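Long-range contacts in receptor-like protein kinase ANXUR1 (Arabidopsis thaliana, PDB 6FIG), which is a receptor kinase involved in plant reproduction, whose extracellular tandem malectin-like domains probably sense signals outside the cell: residues I35-L46 / F80-L88; M161-A169 / M178-Q186. All coordinates share one frame; numbering follows the deposited sequence. Where two conformers were deposited one is given.

Interaction 1: residues I35-L46 / F80-L88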
loop_
_atom_site.group_PDB
_atom_site.type_symbol
_atom_site.label_atom_id
_atom_site.label_comp_id
_atom_site.label_asym_id
_atom_site.label_seq_id
_atom_site.Cartn_x
_atom_site.Cartn_y
_atom_site.Cartn_z
ATOM N N ILE A 35 19.856 23.096 6.543
ATOM C CA ILE A 35 20.497 22.102 7.394
ATOM C C ILE A 35 19.455 21.234 8.078
ATOM O O ILE A 35 18.280 21.634 8.218
ATOM C CB ILE A 35 21.405 22.725 8.473
ATOM C CG1 ILE A 35 20.612 23.694 9.368
ATOM C CG2 ILE A 35 22.626 23.362 7.812
ATOM C CD1 ILE A 35 21.418 24.207 10.543
ATOM N N HIS A 36 19.901 20.043 8.477
ATOM C CA HIS A 36 19.129 19.121 9.322
ATOM C C HIS A 36 19.091 19.683 10.729
ATOM O O HIS A 36 20.072 20.304 11.178
ATOM C CB HIS A 36 19.818 17.751 9.412
ATOM C CG HIS A 36 19.856 16.988 8.125
ATOM N ND1 HIS A 36 20.228 15.661 8.067
ATOM C CD2 HIS A 36 19.579 17.356 6.853
ATOM C CE1 HIS A 36 20.183 15.247 6.814
ATOM N NE2 HIS A 36 19.793 16.256 6.057
ATOM N N ALA A 37 18.003 19.449 11.443
ATOM C CA ALA A 37 17.915 19.803 12.850
ATOM C C ALA A 37 17.077 18.787 13.588
ATOM O O ALA A 37 16.132 18.236 13.038
ATOM C CB ALA A 37 17.333 21.195 13.026
ATOM N N THR A 38 17.429 18.546 14.845
ATOM C CA THR A 38 16.644 17.685 15.710
ATOM C C THR A 38 16.018 18.541 16.801
ATOM O O THR A 38 16.692 19.408 17.390
ATOM C CB THR A 38 17.514 16.571 16.316
ATOM O OG1 THR A 38 18.258 15.940 15.260
ATOM C CG2 THR A 38 16.645 15.521 17.022
ATOM N N ALA A 39 14.738 18.293 17.074
ATOM C CA ALA A 39 14.011 19.028 18.108
ATOM C C ALA A 39 14.628 18.764 19.482
ATOM O O ALA A 39 15.055 17.644 19.754
ATOM C CB ALA A 39 12.555 18.629 18.131
ATOM N N THR A 40 14.666 19.794 20.326
ATOM C CA THR A 40 15.237 19.683 21.682
ATOM C C THR A 40 14.360 18.888 22.661
ATOM O O THR A 40 14.862 18.381 23.666
ATOM C CB THR A 40 15.487 21.075 22.321
ATOM O OG1 THR A 40 14.279 21.851 22.262
ATOM C CG2 THR A 40 16.597 21.809 21.600
ATOM N N TYR A 41 13.062 18.800 22.375
ATOM C CA TYR A 41 12.076 18.277 23.320
ATOM C C TYR A 41 11.086 17.370 22.586
ATOM O O TYR A 41 10.661 17.700 21.473
ATOM C CB TYR A 41 11.379 19.467 23.998
ATOM C CG TYR A 41 10.193 19.126 24.862
ATOM C CD1 TYR A 41 10.339 18.375 26.035
ATOM C CD2 TYR A 41 8.914 19.567 24.513
ATOM C CE1 TYR A 41 9.229 18.064 26.821
ATOM C CE2 TYR A 41 7.812 19.268 25.288
ATOM C CZ TYR A 41 7.967 18.522 26.439
ATOM O OH TYR A 41 6.844 18.244 27.180
ATOM N N GLN A 42 10.784 16.217 23.191
ATOM C CA GLN A 42 9.776 15.284 22.709
ATOM C C GLN A 42 8.510 15.472 23.535
ATOM O O GLN A 42 8.432 15.020 24.675
ATOM C CB GLN A 42 10.271 13.829 22.792
ATOM C CG GLN A 42 9.196 12.817 22.404
ATOM C CD GLN A 42 9.676 11.390 22.189
ATOM O OE1 GLN A 42 10.869 11.095 22.223
ATOM N NE2 GLN A 42 8.720 10.486 21.952
ATOM N N ASP A 43 7.524 16.150 22.959
ATOM C CA ASP A 43 6.229 16.348 23.608
ATOM C C ASP A 43 5.557 14.986 23.887
ATOM O O ASP A 43 5.516 14.137 23.001
ATOM C CB ASP A 43 5.327 17.217 22.728
ATOM C CG ASP A 43 4.179 17.829 23.493
ATOM O OD1 ASP A 43 3.207 17.110 23.799
ATOM O OD2 ASP A 43 4.245 19.041 23.768
ATOM N N PRO A 44 5.053 14.763 25.121
ATOM C CA PRO A 44 4.403 13.463 25.417
ATOM C C PRO A 44 3.159 13.111 24.599
ATOM O O PRO A 44 2.775 11.945 24.570
ATOM C CB PRO A 44 4.047 13.553 26.915
ATOM C CG PRO A 44 4.368 14.936 27.350
ATOM C CD PRO A 44 5.291 15.550 26.348
ATOM N N SER A 45 2.529 14.096 23.959
ATOM C CA SER A 45 1.429 13.840 23.037
ATOM C C SER A 45 1.844 13.243 21.674
ATOM O O SER A 45 0.976 12.784 20.932
ATOM C CB SER A 45 0.643 15.132 22.797
ATOM O OG SER A 45 1.379 16.028 21.984
ATOM N N LEU A 46 3.137 13.274 21.323
ATOM C CA LEU A 46 3.600 12.678 20.056
ATOM C C LEU A 46 3.471 11.149 20.082
ATOM O O LEU A 46 3.968 10.490 20.993
ATOM C CB LEU A 46 5.053 13.063 19.742
ATOM C CG LEU A 46 5.375 14.517 19.389
ATOM C CD1 LEU A 46 6.884 14.671 19.248
ATOM C CD2 LEU A 46 4.681 14.962 18.116
ATOM N N PHE A 80 4.353 19.442 10.630
ATOM C CA PHE A 80 5.071 20.447 11.395
ATOM C C PHE A 80 5.051 20.140 12.888
ATOM O O PHE A 80 4.005 19.810 13.448
ATOM C CB PHE A 80 4.421 21.802 11.183
ATOM C CG PHE A 80 4.389 22.253 9.755
ATOM C CD1 PHE A 80 5.529 22.717 9.139
ATOM C CD2 PHE A 80 3.195 22.213 9.018
ATOM C CE1 PHE A 80 5.487 23.146 7.819
ATOM C CE2 PHE A 80 3.156 22.641 7.705
ATOM C CZ PHE A 80 4.300 23.115 7.104
ATOM N N TYR A 81 6.213 20.266 13.516
ATOM C CA TYR A 81 6.366 20.120 14.965
ATOM C C TYR A 81 7.148 21.344 15.473
ATOM O O TYR A 81 8.373 21.327 15.445
ATOM C CB TYR A 81 7.112 18.823 15.280
ATOM C CG TYR A 81 7.384 18.624 16.751
ATOM C CD1 TYR A 81 6.336 18.575 17.660
ATOM C CD2 TYR A 81 8.682 18.475 17.234
ATOM C CE1 TYR A 81 6.576 18.397 19.020
ATOM C CE2 TYR A 81 8.933 18.290 18.592
ATOM C CZ TYR A 81 7.873 18.250 19.479
ATOM O OH TYR A 81 8.140 18.073 20.830
ATOM N N PRO A 82 6.444 22.412 15.904
ATOM C CA PRO A 82 7.180 23.581 16.386
ATOM C C PRO A 82 7.966 23.263 17.650
ATOM O O PRO A 82 7.424 22.698 18.596
ATOM C CB PRO A 82 6.091 24.631 16.642
ATOM C CG PRO A 82 4.806 23.897 16.679
ATOM C CD PRO A 82 4.986 22.639 15.892
ATOM N N SER A 83 9.247 23.618 17.634
ATOM C CA SER A 83 10.168 23.398 18.758
ATOM C C SER A 83 11.406 24.250 18.512
ATOM O O SER A 83 11.475 24.977 17.519
ATOM C CB SER A 83 10.567 21.921 18.851
ATOM O OG SER A 83 11.347 21.661 20.008
ATOM N N THR A 84 12.380 24.164 19.404
ATOM C CA THR A 84 13.635 24.881 19.203
ATOM C C THR A 84 14.531 24.023 18.319
ATOM O O THR A 84 14.864 22.891 18.668
ATOM C CB THR A 84 14.313 25.236 20.534
ATOM O OG1 THR A 84 13.408 26.032 21.309
ATOM C CG2 THR A 84 15.602 26.037 20.309
ATOM N N TYR A 85 14.879 24.565 17.154
ATOM C CA TYR A 85 15.787 23.927 16.211
ATOM C C TYR A 85 16.999 24.834 16.054
ATOM O O TYR A 85 16.830 26.032 15.794
ATOM C CB TYR A 85 15.105 23.782 14.873
ATOM C CG TYR A 85 13.912 22.852 14.899
ATOM C CD1 TYR A 85 14.089 21.469 15.000
ATOM C CD2 TYR A 85 12.626 23.344 14.787
ATOM C CE1 TYR A 85 13.014 20.609 15.010
ATOM C CE2 TYR A 85 11.528 22.488 14.788
ATOM C CZ TYR A 85 11.730 21.123 14.899
ATOM O OH TYR A 85 10.634 20.275 14.879
ATOM N N THR A 86 18.192 24.253 16.214
ATOM C CA THR A 86 19.487 24.948 16.026
ATOM C C THR A 86 19.551 26.321 16.714
ATOM O O THR A 86 20.076 27.291 16.158
ATOM C CB THR A 86 19.844 25.032 14.522
ATOM O OG1 THR A 86 18.824 25.741 13.797
ATOM C CG2 THR A 86 19.927 23.623 13.939
ATOM N N GLY A 87 19.014 26.383 17.933
ATOM C CA GLY A 87 18.981 27.615 18.724
ATOM C C GLY A 87 18.021 28.710 18.273
ATOM O O GLY A 87 17.996 29.779 18.880
ATOM N N LEU A 88 17.220 28.466 17.232
ATOM C CA LEU A 88 16.321 29.497 16.716
ATOM C C LEU A 88 15.056 29.565 17.567
ATOM O O LEU A 88 14.653 28.573 18.144
ATOM C CB LEU A 88 15.958 29.233 15.252
ATOM C CG LEU A 88 17.095 29.272 14.231
ATOM C CD1 LEU A 88 16.598 28.807 12.874
ATOM C CD2 LEU A 88 17.690 30.676 14.142
HETATM O O HOH W 1 18.394 21.601 17.157
HETATM O O HOH W 2 6.200 20.555 22.055
#
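Y81 pushes its ring into a hollow formed by A39, Y41, D43 and L46, where the loop 39-46 bends around it. With CG anti to the backbone N (chi1 177°), the ring reaches across so that its hydroxyl meets the loop backbone. Y81 OH donates to Y41 O at 2.6 Å, from above that carbonyl's plane, and accepts from D43 N at 2.9 Å. Tyrosine suits the place because its length brings to a turning main chain a group that can donate one hydrogen bond and accept another. One face of the ring is covered by L46, whose CD1 lies 4.0 Å from the ring centroid in a CH-pi contact, while the methyl of A39 fills in at the ring edge, A39 CB to Y81 CE2 being 3.7 Å.

That same methyl is a bump between two tyrosines, since A39 CB is also 3.7 Å from Y85 CE1. A37 fits beside the Y85 ring, and the small methyls of A37 and A39 let strand and ring lie close together. Farther out, T86 CG2 rests on A37 CB at 3.7 Å and meets I35 CD1 tip to tip. A water joins T38 O to T86 N. D43 OD1 accepts from S45 N, an Asx turn, and also from S45 OG.

Y85 OH donates to Y81 O and bonds N154, a calcium-site residue, which also receives Y81 N. Strand 35-38 pairs with strand 54-58, whose A55 and I57 touch Y85. The loop 81-88 leaves strand 73-80 and runs beside the end of strand 35-38 and the loop following it.

Interaction 2: residues M161-A169 / M178-Q186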
loop_
_atom_site.group_PDB
_atom_site.type_symbol
_atom_site.label_atom_id
_atom_site.label_comp_id
_atom_site.label_asym_id
_atom_site.label_seq_id
_atom_site.Cartn_x
_atom_site.Cartn_y
_atom_site.Cartn_z
ATOM N N MET A 161 -3.865 10.078 -5.984
ATOM C CA MET A 161 -5.207 9.705 -5.524
ATOM C C MET A 161 -6.186 9.758 -6.672
ATOM O O MET A 161 -5.971 10.456 -7.634
ATOM C CB MET A 161 -5.683 10.571 -4.366
ATOM C CG MET A 161 -5.932 12.015 -4.747
ATOM S SD MET A 161 -6.592 12.981 -3.417
ATOM C CE MET A 161 -8.267 12.378 -3.337
ATOM N N PRO A 162 -7.267 8.983 -6.585
ATOM C CA PRO A 162 -8.310 9.100 -7.595
ATOM C C PRO A 162 -9.059 10.448 -7.534
ATOM O O PRO A 162 -8.945 11.223 -6.572
ATOM C CB PRO A 162 -9.292 7.950 -7.236
ATOM C CG PRO A 162 -8.551 7.077 -6.280
ATOM C CD PRO A 162 -7.592 7.972 -5.562
ATOM N N GLU A 163 -9.814 10.698 -8.595
ATOM C CA GLU A 163 -10.661 11.888 -8.656
ATOM C C GLU A 163 -11.916 11.674 -7.826
ATOM O O GLU A 163 -12.956 11.272 -8.332
ATOM C CB GLU A 163 -11.014 12.212 -10.106
ATOM C CG GLU A 163 -9.801 12.608 -10.925
ATOM C CD GLU A 163 -9.272 14.007 -10.631
ATOM O OE1 GLU A 163 -9.833 14.759 -9.803
ATOM O OE2 GLU A 163 -8.262 14.359 -11.272
ATOM N N LEU A 164 -11.802 11.949 -6.537
ATOM C CA LEU A 164 -12.871 11.642 -5.597
ATOM C C LEU A 164 -13.835 12.807 -5.413
ATOM O O LEU A 164 -14.749 12.701 -4.592
ATOM C CB LEU A 164 -12.295 11.243 -4.251
ATOM C CG LEU A 164 -11.509 9.919 -4.310
ATOM C CD1 LEU A 164 -11.001 9.606 -2.913
ATOM C CD2 LEU A 164 -12.335 8.789 -4.867
ATOM N N PHE A 165 -13.634 13.900 -6.166
ATOM C CA PHE A 165 -14.428 15.127 -6.025
ATOM C C PHE A 165 -15.157 15.415 -7.319
ATOM O O PHE A 165 -14.620 15.256 -8.402
ATOM C CB PHE A 165 -13.521 16.306 -5.674
ATOM C CG PHE A 165 -12.707 16.068 -4.429
ATOM C CD1 PHE A 165 -13.317 16.111 -3.185
ATOM C CD2 PHE A 165 -11.373 15.711 -4.512
ATOM C CE1 PHE A 165 -12.578 15.875 -2.018
ATOM C CE2 PHE A 165 -10.627 15.475 -3.370
ATOM C CZ PHE A 165 -11.230 15.541 -2.117
ATOM N N ASP A 166 -16.407 15.820 -7.202
ATOM C CA ASP A 166 -17.182 16.242 -8.361
ATOM C C ASP A 166 -17.995 17.463 -7.906
ATOM O O ASP A 166 -17.438 18.343 -7.228
ATOM C CB ASP A 166 -18.038 15.084 -8.879
ATOM C CG ASP A 166 -18.562 15.335 -10.274
ATOM O OD1 ASP A 166 -17.749 15.679 -11.168
ATOM O OD2 ASP A 166 -19.779 15.186 -10.482
ATOM N N THR A 167 -19.289 17.522 -8.187
ATOM C CA THR A 167 -20.067 18.694 -7.844
ATOM C C THR A 167 -20.609 18.603 -6.422
ATOM O O THR A 167 -20.760 17.515 -5.853
ATOM C CB THR A 167 -21.215 18.931 -8.842
ATOM O OG1 THR A 167 -22.142 17.844 -8.769
ATOM C CG2 THR A 167 -20.702 19.046 -10.235
ATOM N N ALA A 168 -20.913 19.763 -5.858
ATOM C CA ALA A 168 -21.517 19.878 -4.540
ATOM C C ALA A 168 -22.714 20.806 -4.639
ATOM O O ALA A 168 -22.661 21.802 -5.356
ATOM C CB ALA A 168 -20.506 20.442 -3.552
ATOM N N ALA A 169 -23.781 20.443 -3.941
ATOM C CA ALA A 169 -25.029 21.210 -3.955
ATOM C C ALA A 169 -24.858 22.448 -3.082
ATOM O O ALA A 169 -24.528 22.326 -1.916
ATOM C CB ALA A 169 -26.168 20.342 -3.420
ATOM N N MET A 178 -21.534 23.737 -7.096
ATOM C CA MET A 178 -20.131 24.154 -7.135
ATOM C C MET A 178 -19.373 22.978 -7.721
ATOM O O MET A 178 -19.577 21.848 -7.304
ATOM C CB MET A 178 -19.547 24.411 -5.736
ATOM C CG MET A 178 -19.942 25.704 -5.044
ATOM S SD MET A 178 -19.626 27.233 -5.932
ATOM C CE MET A 178 -17.842 27.379 -5.857
ATOM N N ASP A 179 -18.499 23.245 -8.685
ATOM C CA ASP A 179 -17.680 22.182 -9.306
ATOM C C ASP A 179 -16.328 22.022 -8.631
ATOM O O ASP A 179 -15.520 22.933 -8.682
ATOM C CB ASP A 179 -17.490 22.467 -10.784
ATOM C CG ASP A 179 -16.959 21.274 -11.547
ATOM O OD1 ASP A 179 -16.762 20.198 -10.937
ATOM O OD2 ASP A 179 -16.772 21.418 -12.766
ATOM N N ALA A 180 -16.077 20.861 -8.015
ATOM C CA ALA A 180 -14.796 20.594 -7.343
ATOM C C ALA A 180 -13.894 19.668 -8.151
ATOM O O ALA A 180 -12.754 19.423 -7.720
ATOM C CB ALA A 180 -15.026 20.009 -5.969
ATOM N N LYS A 181 -14.347 19.210 -9.325
ATOM C CA LYS A 181 -13.560 18.258 -10.111
ATOM C C LYS A 181 -12.127 18.726 -10.386
ATOM O O LYS A 181 -11.200 17.918 -10.356
ATOM C CB LYS A 181 -14.267 17.915 -11.424
ATOM C CG LYS A 181 -13.510 16.998 -12.364
ATOM C CD LYS A 181 -13.293 15.628 -11.749
ATOM C CE LYS A 181 -12.529 14.704 -12.682
ATOM N NZ LYS A 181 -13.183 14.524 -13.994
ATOM N N THR A 182 -11.940 20.018 -10.656
ATOM C CA THR A 182 -10.605 20.547 -10.950
ATOM C C THR A 182 -10.165 21.572 -9.899
ATOM O O THR A 182 -9.268 22.388 -10.158
ATOM C CB THR A 182 -10.522 21.159 -12.362
ATOM O OG1 THR A 182 -11.564 22.123 -12.508
ATOM C CG2 THR A 182 -10.660 20.074 -13.448
ATOM N N ALA A 183 -10.754 21.503 -8.717
ATOM C CA ALA A 183 -10.399 22.393 -7.628
ATOM C C ALA A 183 -9.185 21.860 -6.876
ATOM O O ALA A 183 -8.931 20.649 -6.868
ATOM C CB ALA A 183 -11.565 22.564 -6.683
ATOM N N ASN A 184 -8.464 22.775 -6.250
ATOM C CA ASN A 184 -7.481 22.441 -5.227
ATOM C C ASN A 184 -8.166 22.597 -3.900
ATOM O O ASN A 184 -8.873 23.601 -3.692
ATOM C CB ASN A 184 -6.272 23.363 -5.335
ATOM C CG ASN A 184 -5.589 23.231 -6.670
ATOM O OD1 ASN A 184 -5.024 22.162 -6.987
ATOM N ND2 ASN A 184 -5.659 24.285 -7.489
ATOM N N LEU A 185 -8.031 21.601 -3.024
ATOM C CA LEU A 185 -8.782 21.565 -1.783
ATOM C C LEU A 185 -7.834 21.407 -0.627
ATOM O O LEU A 185 -6.770 20.786 -0.774
ATOM C CB LEU A 185 -9.761 20.385 -1.764
ATOM C CG LEU A 185 -10.736 20.216 -2.925
ATOM C CD1 LEU A 185 -11.419 18.846 -2.825
ATOM C CD2 LEU A 185 -11.779 21.292 -2.889
ATOM N N GLN A 186 -8.196 21.963 0.507
ATOM C CA GLN A 186 -7.548 21.647 1.784
ATOM C C GLN A 186 -8.511 20.813 2.615
ATOM O O GLN A 186 -9.669 21.202 2.808
ATOM C CB GLN A 186 -7.167 22.908 2.536
ATOM C CG GLN A 186 -6.522 22.651 3.892
ATOM C CD GLN A 186 -6.121 23.895 4.634
ATOM O OE1 GLN A 186 -6.295 25.033 4.161
ATOM N NE2 GLN A 186 -5.579 23.692 5.832
HETATM O O HOH W 3 -9.351 16.893 -12.059
#
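A168 and M178 exchange two backbone hydrogen bonds, A168 N to M178 O at 2.9 Å and M178 N to A168 O at 2.8 Å. Beyond this pair T167 and D179 form a non-hydrogen-bonded pair, with T167 CA 3.2 Å from M178 O in a CA-H...O contact. A third backbone bond, A180 N to D166 O at 3.0 Å, follows as the strands give way to loop.

The A168-M178 and T167-D179 pairs belong to the antiparallel beta hairpin of strands 167-170 and 177-179. Its second strand runs into a type I turn from A180 to A183, introduced by an Asx turn in which D179 OD1 accepts from K181 N; aspartate's short carboxylate can reach forward to the backbone N two residues on.

Among apolar groups, L185 CD1 faces the F165 ring, though the exact closeness of the two is doubtful, and F165 CB lies 4.0 Å from A180 CB. The other partners of F165 include F370, edge-to-face.

Charged side chains lie nearer the surface. The K181 chain, bent at chi2 (64°), crosses E163 at about a right angle and touches it through methylenes, K181 CE to E163 CG 3.9 Å. The carboxylate instead forms a salt bridge with R73, which also bonds K181 O, and a water donates to K181 O at 2.7 Å and weakly to E163 OE2.

Overall arrangement
Both contacts lie in the malectin-like region and reach the same extensive set of strands, on opposite sides of the chain's centre, their own centres about 35 Å apart. Interaction 1 is the more peripheral, about 25 Å from that centre, against about 13 Å for interaction 2; each mixes buried residues with exposed ones. Strand 73-80 serves both, leading into 80-88 at one end and supplying R73 to interaction 2 at the other. Interaction 1 relies on tyrosine side chains that bond to loop backbone, close to a calcium site. Interaction 2 uses main-chain pairing in a hairpin, with a phenylalanine-leucine contact inside and charged side chains nearer the surface.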